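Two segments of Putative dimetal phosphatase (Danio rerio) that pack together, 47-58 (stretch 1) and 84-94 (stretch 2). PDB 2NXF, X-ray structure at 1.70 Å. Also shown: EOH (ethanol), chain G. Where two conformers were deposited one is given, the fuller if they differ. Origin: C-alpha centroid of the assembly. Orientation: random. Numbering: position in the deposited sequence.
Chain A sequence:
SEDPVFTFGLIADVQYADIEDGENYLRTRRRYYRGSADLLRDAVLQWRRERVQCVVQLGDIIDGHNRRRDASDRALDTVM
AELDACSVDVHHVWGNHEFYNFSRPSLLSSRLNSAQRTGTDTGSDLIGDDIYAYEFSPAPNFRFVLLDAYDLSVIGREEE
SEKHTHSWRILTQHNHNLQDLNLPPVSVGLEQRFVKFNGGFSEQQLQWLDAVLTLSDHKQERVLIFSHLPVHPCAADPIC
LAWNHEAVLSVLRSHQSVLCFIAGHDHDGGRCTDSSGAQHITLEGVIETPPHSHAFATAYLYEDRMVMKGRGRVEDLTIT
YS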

# COMPACT_ATOMS: atom_id res chain seq x y z
N TRP A 47 -10.85 -11.80 11.31
CA TRP A 47 -9.71 -12.58 10.78
C TRP A 47 -9.33 -13.72 11.72
O TRP A 47 -8.91 -14.78 11.27
CB TRP A 47 -8.49 -11.68 10.59
CG TRP A 47 -8.64 -10.70 9.46
CD1 TRP A 47 -9.34 -10.86 8.30
CD2 TRP A 47 -8.03 -9.40 9.39
NE1 TRP A 47 -9.21 -9.73 7.50
CE2 TRP A 47 -8.41 -8.83 8.15
CE3 TRP A 47 -7.21 -8.66 10.26
CZ2 TRP A 47 -7.97 -7.55 7.76
CZ3 TRP A 47 -6.78 -7.37 9.86
CH2 TRP A 47 -7.17 -6.85 8.63
N ARG A 48 -9.49 -13.50 13.02
CA ARG A 48 -9.25 -14.55 14.01
C ARG A 48 -10.23 -15.71 13.81
O ARG A 48 -9.82 -16.87 13.80
CB ARG A 48 -9.35 -14.01 15.44
CG ARG A 48 -8.15 -13.17 15.85
CD ARG A 48 -8.32 -12.59 17.27
NE ARG A 48 -8.54 -13.61 18.30
CZ ARG A 48 -7.61 -14.45 18.76
NH1 ARG A 48 -6.36 -14.42 18.30
NH2 ARG A 48 -7.93 -15.32 19.71
N ARG A 49 -11.51 -15.39 13.63
CA ARG A 49 -12.54 -16.43 13.42
C ARG A 49 -12.26 -17.24 12.16
O ARG A 49 -12.49 -18.47 12.10
CB ARG A 49 -13.92 -15.79 13.29
CG ARG A 49 -14.59 -15.38 14.59
CD ARG A 49 -16.04 -14.99 14.30
NE ARG A 49 -16.61 -14.19 15.38
CZ ARG A 49 -16.74 -12.87 15.36
NH1 ARG A 49 -16.36 -12.16 14.30
NH2 ARG A 49 -17.27 -12.25 16.41
N GLU A 50 -11.75 -16.54 11.15
CA GLU A 50 -11.43 -17.12 9.85
C GLU A 50 -10.15 -17.97 9.88
O GLU A 50 -9.85 -18.66 8.90
CB GLU A 50 -11.27 -15.97 8.82
CG GLU A 50 -12.64 -15.41 8.41
CD GLU A 50 -12.59 -14.13 7.58
OE1 GLU A 50 -11.57 -13.44 7.57
OE2 GLU A 50 -13.64 -13.79 6.98
N ARG A 51 -9.40 -17.90 10.99
CA ARG A 51 -8.07 -18.56 11.10
C ARG A 51 -7.14 -18.13 9.90
O ARG A 51 -6.51 -18.97 9.25
CB ARG A 51 -8.23 -20.10 11.28
CG ARG A 51 -9.14 -20.49 12.47
CD ARG A 51 -9.06 -21.98 12.80
NE ARG A 51 -9.84 -22.30 14.00
CZ ARG A 51 -9.75 -23.45 14.66
NH1 ARG A 51 -10.50 -23.64 15.74
NH2 ARG A 51 -8.93 -24.41 14.24
N VAL A 52 -7.06 -16.82 9.63
CA VAL A 52 -6.19 -16.32 8.51
C VAL A 52 -4.71 -16.67 8.80
O VAL A 52 -4.31 -16.73 9.96
CB VAL A 52 -6.31 -14.80 8.19
CG1 VAL A 52 -7.77 -14.40 7.93
CG2 VAL A 52 -5.69 -13.94 9.30
N GLN A 53 -3.92 -16.87 7.75
CA GLN A 53 -2.54 -17.28 7.92
C GLN A 53 -1.57 -16.10 8.03
O GLN A 53 -0.45 -16.26 8.52
CB GLN A 53 -2.12 -18.24 6.80
CG GLN A 53 -2.75 -19.61 6.96
CD GLN A 53 -2.83 -20.38 5.67
OE1 GLN A 53 -3.75 -20.18 4.87
NE2 GLN A 53 -1.88 -21.29 5.46
N CYS A 54 -2.02 -14.93 7.59
CA CYS A 54 -1.31 -13.66 7.79
C CYS A 54 -2.23 -12.50 7.45
O CYS A 54 -3.37 -12.71 7.03
CB CYS A 54 -0.01 -13.58 6.97
SG CYS A 54 -0.21 -13.31 5.19
N VAL A 55 -1.75 -11.28 7.67
CA VAL A 55 -2.47 -10.08 7.30
C VAL A 55 -1.47 -9.23 6.52
O VAL A 55 -0.29 -9.21 6.85
CB VAL A 55 -2.97 -9.31 8.55
CG1 VAL A 55 -3.60 -7.96 8.17
CG2 VAL A 55 -3.98 -10.19 9.37
N VAL A 56 -1.95 -8.56 5.47
CA VAL A 56 -1.16 -7.51 4.80
C VAL A 56 -1.90 -6.19 4.95
O VAL A 56 -3.08 -6.09 4.60
CB VAL A 56 -0.94 -7.81 3.30
CG1 VAL A 56 0.00 -6.77 2.70
CG2 VAL A 56 -0.37 -9.23 3.09
N GLN A 57 -1.22 -5.20 5.51
CA GLN A 57 -1.86 -3.87 5.61
C GLN A 57 -1.08 -2.91 4.73
O GLN A 57 0.16 -2.91 4.74
CB GLN A 57 -2.06 -3.39 7.05
CG GLN A 57 -0.79 -3.09 7.83
CD GLN A 57 -0.25 -1.67 7.62
OE1 GLN A 57 -0.88 -0.81 6.98
NE2 GLN A 57 0.92 -1.41 8.19
N LEU A 58 -1.83 -2.11 3.98
CA LEU A 58 -1.32 -1.40 2.82
C LEU A 58 -0.75 0.00 3.12
O LEU A 58 -0.46 0.77 2.19
CB LEU A 58 -2.43 -1.32 1.75
CG LEU A 58 -2.59 -2.54 0.79
CD1 LEU A 58 -1.33 -2.70 -0.09
CD2 LEU A 58 -2.85 -3.79 1.55
C1 EOH G . -5.49 -16.05 13.14
C2 EOH G . -5.14 -17.48 12.71
O EOH G . -5.57 -15.94 14.55
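Stretch 2, residues 84-94: DACSVDVHHVW

Stretch 2 lies alongside stretch 1 as a parallel neighbour in a β-sheet. Strand 89-92 runs beside strand 54-57 in the same direction. The axes cross at -17° and come within 4.6 Å. V55 pairs with V90, V56 with H91 and Q57 with H92.

The backbone bonds alternate as expected for parallel strands. V55 N donates to D89 O at 3.0 Å, and V55 O accepts from H91 N at 2.7 Å. Q57 N then donates to H91 O at 2.9 Å, and Q57 O accepts from V93 N at 3.0 Å. This last bond carries the ladder past H92. Between these bonds the chains are close enough for CA-H...O contacts, with V90 CA 3.3 Å from V55 O.

Before the strands, both chains turn. Stretch 1 leaves its helix at R51, which has positive phi and closes a Schellman motif. Stretch 2 makes a type I turn from D84 to S87, and S87 also has positive phi. The helix end of stretch 1 lies beside the turn of stretch 2, with R48 CA 5.7 Å from C86 CA.

C86 is the main bump here. Its side chain, in the t rotamer, fits among W47, V52 and V55. C86 SG is 3.8 Å from W47 CB, near the plane of the indole at its edge. It is 4.2 Å from V55 CG2 and 4.4 Å from V52 CG2. R48 lies along the turn, with its CG 3.9 Å from C86 CA. Its NH1 reaches A85 O at 2.8 Å, a weak bond because the angle is bent.

V88 points toward stretch 1. Its CG2 is 4.1 Å from V52 CG2, and its CG1 is 3.4 Å from V52 O. An ethanol sits between R51, V52 and C86 and donates from its O to C86 O at 2.6 Å; its C2 is 3.5 Å from V88 CG1. Water 1 joins Q53 O to D89 N, at 3.1 Å and 2.8 Å.

On the sheet face of V55 and Q57, V55 CB meets V90 CG2 at 4.1 Å. The end of the Q57 side chain comes near stretch 2, and Q57 NE2 donates to H92 ND1 at 3.0 Å, nearly straight. Water 2 also links Q57 NE2 to V93 O, at 2.8 Å each.

On the face of C54 and V56, C54 SG is 4.1 Å from H91 CD2, at the edge of the ring. V56 CG2 is 4.3 Å from H91 CB. Past the strands, V93 CG2 touches L58 CD1 at 4.2 Å and V56 CG1 at 4.4 Å.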

# COMPACT_ATOMS: atom_id res chain seq x y z
N ASP A 84 -1.63 -7.14 17.06
CA ASP A 84 -1.00 -8.26 17.78
C ASP A 84 -2.02 -9.29 18.27
O ASP A 84 -1.69 -10.48 18.42
CB ASP A 84 -0.17 -7.75 18.95
CG ASP A 84 1.14 -7.14 18.52
OD1 ASP A 84 1.57 -7.34 17.36
OD2 ASP A 84 1.75 -6.42 19.34
N ALA A 85 -3.24 -8.84 18.55
CA ALA A 85 -4.33 -9.70 19.00
C ALA A 85 -4.71 -10.77 17.97
O ALA A 85 -5.34 -11.76 18.32
CB ALA A 85 -5.55 -8.86 19.37
N CYS A 86 -4.32 -10.57 16.70
CA CYS A 86 -4.64 -11.53 15.64
C CYS A 86 -3.78 -12.79 15.71
O CYS A 86 -4.15 -13.83 15.15
CB CYS A 86 -4.50 -10.88 14.26
SG CYS A 86 -5.59 -11.60 13.00
N SER A 87 -2.63 -12.70 16.38
CA SER A 87 -1.73 -13.85 16.60
C SER A 87 -1.13 -14.50 15.33
O SER A 87 -0.76 -15.67 15.36
CB SER A 87 -2.41 -14.92 17.46
OG SER A 87 -2.92 -14.37 18.66
N VAL A 88 -1.05 -13.74 14.23
CA VAL A 88 -0.34 -14.22 13.04
C VAL A 88 0.55 -13.12 12.49
O VAL A 88 0.43 -11.96 12.89
CB VAL A 88 -1.28 -14.74 11.91
CG1 VAL A 88 -1.99 -16.04 12.32
CG2 VAL A 88 -2.26 -13.67 11.47
N ASP A 89 1.42 -13.48 11.55
CA ASP A 89 2.31 -12.52 10.91
C ASP A 89 1.51 -11.42 10.25
O ASP A 89 0.54 -11.71 9.53
CB ASP A 89 3.16 -13.19 9.82
CG ASP A 89 4.25 -14.09 10.37
OD1 ASP A 89 4.55 -14.06 11.59
OD2 ASP A 89 4.83 -14.84 9.55
N VAL A 90 1.92 -10.17 10.46
CA VAL A 90 1.35 -9.04 9.74
C VAL A 90 2.45 -8.41 8.89
O VAL A 90 3.58 -8.19 9.36
CB VAL A 90 0.76 -7.97 10.71
CG1 VAL A 90 0.15 -6.81 9.94
CG2 VAL A 90 -0.30 -8.62 11.63
N HIS A 91 2.12 -8.16 7.63
CA HIS A 91 3.08 -7.56 6.70
C HIS A 91 2.68 -6.11 6.49
O HIS A 91 1.51 -5.82 6.21
CB HIS A 91 3.11 -8.34 5.39
CG HIS A 91 3.64 -9.72 5.57
ND1 HIS A 91 4.99 -10.00 5.58
CD2 HIS A 91 3.00 -10.89 5.85
CE1 HIS A 91 5.16 -11.29 5.82
NE2 HIS A 91 3.97 -11.85 5.98
N HIS A 92 3.65 -5.22 6.68
CA HIS A 92 3.39 -3.79 6.70
C HIS A 92 4.00 -3.13 5.48
O HIS A 92 5.22 -3.22 5.28
CB HIS A 92 4.01 -3.15 7.96
CG HIS A 92 3.54 -3.76 9.24
ND1 HIS A 92 2.29 -3.53 9.77
CD2 HIS A 92 4.16 -4.60 10.10
CE1 HIS A 92 2.16 -4.21 10.90
NE2 HIS A 92 3.28 -4.88 11.11
N VAL A 93 3.15 -2.47 4.70
CA VAL A 93 3.57 -1.63 3.58
C VAL A 93 3.76 -0.22 4.12
O VAL A 93 2.94 0.24 4.91
CB VAL A 93 2.47 -1.68 2.47
CG1 VAL A 93 2.80 -0.69 1.34
CG2 VAL A 93 2.34 -3.07 1.92
N TRP A 94 4.83 0.46 3.71
CA TRP A 94 5.04 1.86 4.15
C TRP A 94 4.45 2.84 3.14
O TRP A 94 4.76 2.80 1.94
CB TRP A 94 6.51 2.19 4.41
CG TRP A 94 7.16 1.33 5.45
CD1 TRP A 94 6.55 0.47 6.32
CD2 TRP A 94 8.56 1.28 5.74
NE1 TRP A 94 7.49 -0.14 7.11
CE2 TRP A 94 8.74 0.32 6.77
CE3 TRP A 94 9.68 1.92 5.20
CZ2 TRP A 94 10.00 -0.00 7.29
CZ3 TRP A 94 10.95 1.60 5.72
CH2 TRP A 94 11.09 0.64 6.76
O HOH W 1 1.66 -16.18 10.74
O HOH W 2 2.80 0.58 7.67